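Local coordinates for designed CISK-PX domain (Synthetic construct, PDB 4OXW), which is a computationally designed version of the CISK PX domain and probably binds phosphoinositide lipids of membranes, as natural PX domains do, at residues A[11-16]-A[27-32]; A[64-69]-A[89-94]. All coordinates share one frame; numbering follows the deposited sequence.

Helix 78-96 links the two interactions, one on the sheet and one on the loop 64-69. Interaction 1 pairs strands 11-16 and 27-32; interaction 2 lays the proline-rich segment 64-69 on residues 89-94 of that helix. Their centres are about 14 Å apart, yet they touch directly: I12 N hydrogen-bonds to E89 OE2 at 2.9 Å, and I12 CD1 packs 4.2 Å from I92 CG2. R84 of the same helix is a second bridge, touched by the side chain of Y28 and hydrogen-bonded to P68 O. A sulfate ion, probably from the crystallisation liquor, lies about 6 Å from the Y28 side chain and may mark an anion-accepting site, as in phosphoinositide-binding PX domains.

Interaction 1 of 2, residues A[11-16]-A[27-32]; sequences SIPDFE and MYKIKV
Strands 11-16 and 27-32 run antiparallel at 154°, with S11 and K31 joined by paired backbone bonds at one end and E16 and M27 at the other, forming the first hairpin of the PX-domain sheet. Between these pairs lies a beta bulge: P13 and D14 together face K29. K29 N donates to D14 O (3.0 Å), but P13 has no N-H to offer, and the buried K29 O finds no hydrogen-bond donor; I12 CA and P13 CD each approach it at 3.3 Å. On the inward face, I12 divides its branches. CG2, anti to its backbone N, meets Y28 CB at 3.8 Å and lies near the plane of the tyrosine ring, at its edge, while CG1 runs beside the I30 side chain. An alanine in place of I12 would probably open a gap beside Y28 and I30 and weaken the contact with F48 of helix 45-58. F15 reaches Y28 with its CB, 3.7 Å from ring atom CE1. At the bulge, P13 CG presses tightly on K31 CD (3.5 Å). On the face that K29 shares with K31, the K29 chain stays extended to its end, where a water accepts from NZ (3.2 Å) and donates to D14 OD2.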
# COMPACT_ATOMS: atom_id res chain seq x y z
N SER A 11 6.40 0.64 6.66
CA SER A 11 7.35 0.20 5.64
C SER A 11 6.77 -1.02 4.93
O SER A 11 5.78 -1.58 5.37
CB SER A 11 8.72 -0.18 6.25
OG SER A 11 8.60 -1.27 7.17
N ILE A 12 7.33 -1.34 3.76
CA ILE A 12 6.92 -2.49 2.98
C ILE A 12 8.15 -3.31 2.62
O ILE A 12 8.81 -3.09 1.58
CB ILE A 12 6.14 -2.08 1.69
CG1 ILE A 12 4.99 -1.16 2.04
CG2 ILE A 12 5.62 -3.34 1.00
CD1 ILE A 12 4.17 -0.72 0.84
N PRO A 13 8.51 -4.25 3.52
CA PRO A 13 9.76 -5.01 3.35
C PRO A 13 9.72 -5.97 2.17
O PRO A 13 10.74 -6.19 1.51
CB PRO A 13 9.88 -5.76 4.68
CG PRO A 13 8.52 -5.74 5.29
CD PRO A 13 7.94 -4.43 4.86
N ASP A 14 8.54 -6.52 1.89
CA ASP A 14 8.42 -7.55 0.87
C ASP A 14 7.08 -7.56 0.20
O ASP A 14 6.09 -7.06 0.76
CB ASP A 14 8.53 -8.93 1.50
CG ASP A 14 9.73 -9.09 2.36
OD1 ASP A 14 10.84 -9.23 1.80
OD2 ASP A 14 9.55 -9.07 3.60
N PHE A 15 7.06 -8.17 -0.99
CA PHE A 15 5.83 -8.63 -1.62
C PHE A 15 5.80 -10.17 -1.59
O PHE A 15 6.84 -10.85 -1.38
CB PHE A 15 5.71 -8.09 -3.04
CG PHE A 15 6.73 -8.57 -3.98
CD1 PHE A 15 6.67 -9.84 -4.49
CD2 PHE A 15 7.78 -7.76 -4.35
CE1 PHE A 15 7.65 -10.30 -5.37
CE2 PHE A 15 8.74 -8.20 -5.23
CZ PHE A 15 8.69 -9.47 -5.72
N GLU A 16 4.62 -10.73 -1.75
CA GLU A 16 4.42 -12.17 -1.68
C GLU A 16 3.37 -12.54 -2.71
O GLU A 16 2.42 -11.79 -2.95
CB GLU A 16 3.90 -12.56 -0.30
CG GLU A 16 4.93 -12.33 0.79
CD GLU A 16 4.44 -12.63 2.18
OE1 GLU A 16 3.33 -13.19 2.32
OE2 GLU A 16 5.18 -12.28 3.14
N MET A 27 0.60 -9.59 -3.13
CA MET A 27 0.29 -8.80 -1.94
C MET A 27 1.55 -8.21 -1.37
O MET A 27 2.63 -8.78 -1.45
CB MET A 27 -0.40 -9.66 -0.92
CG MET A 27 -1.70 -10.24 -1.42
SD MET A 27 -3.03 -9.94 -0.26
CE MET A 27 -4.31 -10.89 -1.09
N TYR A 28 1.41 -7.02 -0.80
CA TYR A 28 2.51 -6.26 -0.24
C TYR A 28 2.35 -6.31 1.26
O TYR A 28 1.26 -6.07 1.76
CB TYR A 28 2.53 -4.77 -0.76
CG TYR A 28 2.74 -4.77 -2.27
CD1 TYR A 28 4.03 -4.77 -2.81
CD2 TYR A 28 1.68 -4.86 -3.14
CE1 TYR A 28 4.25 -4.85 -4.17
CE2 TYR A 28 1.88 -4.93 -4.52
CZ TYR A 28 3.19 -4.97 -5.04
OH TYR A 28 3.46 -5.06 -6.42
N LYS A 29 3.42 -6.69 1.96
CA LYS A 29 3.40 -6.77 3.41
C LYS A 29 3.76 -5.40 3.99
O LYS A 29 4.89 -4.94 3.85
CB LYS A 29 4.41 -7.83 3.87
CG LYS A 29 4.51 -7.92 5.36
CD LYS A 29 5.54 -8.95 5.80
CE LYS A 29 5.44 -9.13 7.32
NZ LYS A 29 6.49 -10.07 7.83
N ILE A 30 2.79 -4.73 4.61
CA ILE A 30 3.03 -3.44 5.25
C ILE A 30 3.29 -3.69 6.76
O ILE A 30 2.42 -4.22 7.47
CB ILE A 30 1.86 -2.48 5.10
CG1 ILE A 30 1.35 -2.44 3.63
CG2 ILE A 30 2.24 -1.09 5.63
CD1 ILE A 30 0.09 -1.63 3.46
N LYS A 31 4.48 -3.32 7.21
CA LYS A 31 4.85 -3.37 8.64
C LYS A 31 4.50 -2.01 9.26
O LYS A 31 4.85 -0.96 8.70
CB LYS A 31 6.35 -3.67 8.81
CG LYS A 31 6.69 -5.14 8.54
CD LYS A 31 8.17 -5.46 8.74
CE LYS A 31 8.81 -4.76 9.93
NZ LYS A 31 10.24 -5.19 10.10
N VAL A 32 3.75 -2.04 10.36
CA VAL A 32 3.20 -0.84 10.96
C VAL A 32 3.71 -0.82 12.41
O VAL A 32 3.64 -1.83 13.08
CB VAL A 32 1.68 -0.83 10.94
CG1 VAL A 32 1.13 0.47 11.53
CG2 VAL A 32 1.14 -1.05 9.54
O HOH W 1 7.87 -0.30 9.73
O HOH W 2 9.21 -9.28 6.44

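Interaction 2 of 2, residues A[64-69]-A[89-94]; sequences PELPPK and EKYIQR
The proline-rich loop of the PX fold, bearing the family's Ψ-P-x-x-P-x-K signature, whose two prolines and lysine correspond to P64, P67 and K69, rests on helix 78-96 chiefly through the ring of Y91. Residues 64-67 have the extended backbone of a polyproline II conformation. L66 covers one face of the Y91 ring: with CG anti to the backbone N (chi1 -176°) and chi2 at 73°, methyl CD1 comes to lie over the ring centre in a CH-pi contact, 3.7 Å from the centroid and 5° off the normal. Two backbone carbonyls line the ring edge, near its plane, with E65 O 3.4 Å from Y91 CD1 and P64 O 3.4 Å from Y91 CE1. Apolar contacts and these carbonyls hold the segments together, while the phenol oxygen of Y91 hydrogen-bonds to H52 ND1 of helix 45-58. L66 also touches Y45, Y49 and H52 of that helix, so the loop is packed against both helices. P67 approaches more loosely, its CD 4.2 Å from Y91 CB. P64, crossing the Y91 side chain at about a right angle, brings CG to 3.8 Å from ring atom CD1 and to 3.7 Å from R94 CB, one turn further along the helix.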
# COMPACT_ATOMS: atom_id res chain seq x y z
N PRO A 64 -0.56 12.13 -2.01
CA PRO A 64 0.56 12.03 -2.93
C PRO A 64 0.20 11.25 -4.20
O PRO A 64 -0.85 10.62 -4.29
CB PRO A 64 1.61 11.27 -2.13
CG PRO A 64 0.89 10.54 -1.09
CD PRO A 64 -0.37 11.30 -0.81
N GLU A 65 1.12 11.28 -5.15
CA GLU A 65 1.02 10.51 -6.36
C GLU A 65 1.09 8.99 -6.08
O GLU A 65 2.00 8.51 -5.43
CB GLU A 65 2.19 10.91 -7.26
CG GLU A 65 2.13 10.25 -8.62
CD GLU A 65 3.40 10.45 -9.43
OE1 GLU A 65 4.40 10.98 -8.88
OE2 GLU A 65 3.39 10.06 -10.63
N LEU A 66 0.12 8.24 -6.59
CA LEU A 66 0.10 6.80 -6.44
C LEU A 66 0.92 6.20 -7.59
O LEU A 66 0.78 6.64 -8.71
CB LEU A 66 -1.34 6.27 -6.58
CG LEU A 66 -1.51 4.75 -6.34
CD1 LEU A 66 -1.39 4.34 -4.89
CD2 LEU A 66 -2.83 4.27 -6.87
N PRO A 67 1.69 5.15 -7.32
CA PRO A 67 2.35 4.42 -8.43
C PRO A 67 1.35 3.96 -9.49
O PRO A 67 0.20 3.62 -9.18
CB PRO A 67 3.01 3.22 -7.72
CG PRO A 67 3.24 3.72 -6.36
CD PRO A 67 2.09 4.62 -6.02
N PRO A 68 1.75 3.99 -10.75
CA PRO A 68 0.80 3.81 -11.83
C PRO A 68 0.27 2.40 -12.06
O PRO A 68 0.89 1.38 -11.68
CB PRO A 68 1.62 4.24 -13.06
CG PRO A 68 2.99 3.95 -12.72
CD PRO A 68 3.13 4.17 -11.23
N LYS A 69 -0.87 2.34 -12.75
CA LYS A 69 -1.40 1.09 -13.25
C LYS A 69 -0.49 0.59 -14.36
O LYS A 69 0.09 1.38 -15.10
CB LYS A 69 -2.83 1.24 -13.82
CG LYS A 69 -3.88 1.52 -12.77
CD LYS A 69 -5.28 1.41 -13.35
CE LYS A 69 -5.62 2.61 -14.21
NZ LYS A 69 -7.09 2.92 -14.15
N GLU A 89 5.57 1.91 -0.95
CA GLU A 89 6.15 2.25 0.36
C GLU A 89 6.26 3.77 0.56
O GLU A 89 5.83 4.31 1.58
CB GLU A 89 7.52 1.58 0.56
CG GLU A 89 8.18 1.94 1.88
CD GLU A 89 9.50 1.22 2.07
OE1 GLU A 89 10.44 1.59 1.36
OE2 GLU A 89 9.57 0.27 2.90
N LYS A 90 6.80 4.46 -0.42
CA LYS A 90 6.91 5.94 -0.36
C LYS A 90 5.51 6.54 -0.26
O LYS A 90 5.25 7.47 0.53
CB LYS A 90 7.65 6.46 -1.61
CG LYS A 90 7.69 7.98 -1.68
CD LYS A 90 8.67 8.42 -2.76
CE LYS A 90 8.47 9.88 -3.15
NZ LYS A 90 9.32 10.29 -4.32
N TYR A 91 4.57 5.98 -1.02
CA TYR A 91 3.17 6.47 -0.98
C TYR A 91 2.55 6.40 0.42
O TYR A 91 2.08 7.41 0.97
CB TYR A 91 2.32 5.66 -1.93
CG TYR A 91 0.86 6.08 -1.96
CD1 TYR A 91 0.44 7.14 -2.76
CD2 TYR A 91 -0.10 5.38 -1.24
CE1 TYR A 91 -0.89 7.54 -2.78
CE2 TYR A 91 -1.43 5.74 -1.26
CZ TYR A 91 -1.83 6.84 -2.01
OH TYR A 91 -3.15 7.19 -2.01
N ILE A 92 2.58 5.21 1.01
CA ILE A 92 1.94 5.03 2.30
C ILE A 92 2.71 5.79 3.40
O ILE A 92 2.09 6.31 4.35
CB ILE A 92 1.66 3.53 2.63
CG1 ILE A 92 0.67 3.41 3.79
CG2 ILE A 92 2.95 2.77 2.93
CD1 ILE A 92 -0.72 3.98 3.55
N GLN A 93 4.02 5.91 3.25
CA GLN A 93 4.82 6.75 4.21
C GLN A 93 4.39 8.20 4.14
O GLN A 93 4.27 8.89 5.18
CB GLN A 93 6.33 6.58 3.97
CG GLN A 93 6.85 5.25 4.41
CD GLN A 93 8.31 4.97 4.08
OE1 GLN A 93 8.92 5.65 3.26
NE2 GLN A 93 8.87 3.95 4.72
N ARG A 94 4.17 8.68 2.92
CA ARG A 94 3.71 10.04 2.75
C ARG A 94 2.35 10.23 3.33
O ARG A 94 2.07 11.26 3.93
CB ARG A 94 3.72 10.38 1.28
CG ARG A 94 5.09 10.74 0.78
CD ARG A 94 5.33 12.23 0.98
NE ARG A 94 6.73 12.66 0.79
CZ ARG A 94 7.41 12.51 -0.34
NH1 ARG A 94 6.86 11.91 -1.40
NH2 ARG A 94 8.67 12.94 -0.41